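Local atomic coordinates of alanine racemase, biosynthetic (Pseudomonas aeruginosa PAO1, PDB entry 6A2F), a protein that belongs to the alanine racemase family, pairing an N-terminal TIM-barrel domain that carries a lysine-linked pyridoxal phosphate group with a smaller C-terminal domain. Residues F56-C60 with L61-A65. Residues are numbered along the deposited sequence; the frame is centred on the assembly and turned at random.
Sequences FAVAC and LEEAA
E63, in the first turn of helix 61-70, reaches back over the bend that follows strand 55-58 and grips the backbone there: its OE1 accepts the N-H of A59, with A59 N 2.8 Å from E63 OE1, a nearly straight bond (168°) that meets the oxygen almost along its C-O axis. The side chain gets there because CG stands anti to the carbonyl carbon (chi1 -72°) and the chain beyond CG is extended. On the way it runs past V58, the two side chains pointing in opposite directions, with E63 CB 3.7 Å from V58 CB. The carboxylate's other oxygen, OE2, takes the N-H of A35 and a salt bridge to R351 of the second subunit.

C60 is the N-cap residue, and its carbonyl starts the helix by receiving A64 N at 3.1 Å from C60 O, in the carbonyl plane. Its SG lies against the glutamate's aliphatic part, 3.8 Å from E63 CG. E62 folds back toward the same sulfur by a bend at chi2 (84°), while its OE1 is bonded to the backbone N of R2 of the second subunit. V58 meets the helix with CG2, 3.7 Å from A64 CB, and both residues also rest on I76 of the next strand.

This is the strand-to-helix turn of a beta-alpha-beta unit in the TIM barrel, with A59 close to a bound D-lysine. One glutamate thus ties the turn to the loop at A35, next to K34, which carries the cofactor, and to the dimer partner; the arginine and the two N-H groups would be expected to favour its ionised form.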
loop_
_atom_site.group_PDB
_atom_site.type_symbol
_atom_site.label_atom_id
_atom_site.label_comp_id
_atom_site.label_asym_id
_atom_site.label_seq_id
_atom_site.Cartn_x
_atom_site.Cartn_y
_atom_site.Cartn_z
ATOM N N PHE A 56 -0.747 24.525 6.685
ATOM C CA PHE A 56 -0.783 23.107 6.335
ATOM C C PHE A 56 -2.086 22.731 5.652
ATOM O O PHE A 56 -3.142 23.268 5.983
ATOM C CB PHE A 56 -0.582 22.243 7.583
ATOM C CG PHE A 56 0.754 22.428 8.237
ATOM C CD1 PHE A 56 1.877 21.768 7.753
ATOM C CD2 PHE A 56 0.892 23.264 9.337
ATOM C CE1 PHE A 56 3.113 21.939 8.352
ATOM C CE2 PHE A 56 2.127 23.440 9.945
ATOM C CZ PHE A 56 3.238 22.776 9.453
ATOM N N ALA A 57 -2.003 21.807 4.701
ATOM C CA ALA A 57 -3.190 21.271 4.039
ATOM C C ALA A 57 -3.260 19.749 4.198
ATOM O O ALA A 57 -2.263 19.041 3.996
ATOM C CB ALA A 57 -3.206 21.664 2.569
ATOM N N VAL A 58 -4.442 19.262 4.571
ATOM C CA VAL A 58 -4.694 17.826 4.759
ATOM C C VAL A 58 -5.980 17.386 4.048
ATOM O O VAL A 58 -6.733 18.221 3.544
ATOM C CB VAL A 58 -4.752 17.444 6.255
ATOM C CG1 VAL A 58 -3.380 17.586 6.912
ATOM C CG2 VAL A 58 -5.809 18.266 6.988
ATOM N N ALA A 59 -6.229 16.076 4.029
ATOM C CA ALA A 59 -7.369 15.493 3.307
ATOM C C ALA A 59 -8.647 15.263 4.146
ATOM O O ALA A 59 -9.739 15.076 3.587
ATOM C CB ALA A 59 -6.939 14.195 2.637
ATOM N N CYS A 60 -8.512 15.258 5.473
ATOM C CA CYS A 60 -9.636 14.952 6.364
ATOM C C CYS A 60 -9.400 15.482 7.776
ATOM O O CYS A 60 -8.286 15.895 8.113
ATOM C CB CYS A 60 -9.907 13.441 6.405
ATOM S SG CYS A 60 -8.553 12.456 7.087
ATOM N N LEU A 61 -10.457 15.451 8.591
ATOM C CA LEU A 61 -10.451 16.015 9.945
ATOM C C LEU A 61 -9.476 15.293 10.874
ATOM O O LEU A 61 -8.821 15.930 11.708
ATOM C CB LEU A 61 -11.870 15.992 10.531
ATOM C CG LEU A 61 -12.172 16.641 11.888
ATOM C CD1 LEU A 61 -12.239 18.157 11.780
ATOM C CD2 LEU A 61 -13.488 16.105 12.431
ATOM N N GLU A 62 -9.386 13.971 10.718
ATOM C CA GLU A 62 -8.477 13.139 11.507
ATOM C C GLU A 62 -7.037 13.634 11.355
ATOM O O GLU A 62 -6.331 13.816 12.351
ATOM C CB GLU A 62 -8.578 11.662 11.089
ATOM C CG GLU A 62 -9.906 10.972 11.397
ATOM C CD GLU A 62 -10.980 11.209 10.341
ATOM O OE1 GLU A 62 -11.979 10.464 10.347
ATOM O OE2 GLU A 62 -10.841 12.132 9.500
ATOM N N GLU A 63 -6.622 13.869 10.107
ATOM C CA GLU A 63 -5.284 14.391 9.807
ATOM C C GLU A 63 -5.085 15.786 10.368
ATOM O O GLU A 63 -4.021 16.101 10.905
ATOM C CB GLU A 63 -5.031 14.406 8.305
ATOM C CG GLU A 63 -4.837 13.029 7.698
ATOM C CD GLU A 63 -4.680 13.078 6.194
ATOM O OE1 GLU A 63 -4.807 14.178 5.605
ATOM O OE2 GLU A 63 -4.435 12.011 5.596
ATOM N N ALA A 64 -6.120 16.613 10.242
ATOM C CA ALA A 64 -6.098 17.977 10.751
ATOM C C ALA A 64 -5.930 18.007 12.272
ATOM O O ALA A 64 -5.217 18.861 12.804
ATOM C CB ALA A 64 -7.362 18.721 10.332
ATOM N N ALA A 65 -6.576 17.064 12.958
ATOM C CA ALA A 65 -6.495 16.969 14.418
ATOM C C ALA A 65 -5.073 16.675 14.868
ATOM O O ALA A 65 -4.609 17.227 15.861
ATOM C CB ALA A 65 -7.455 15.910 14.944
#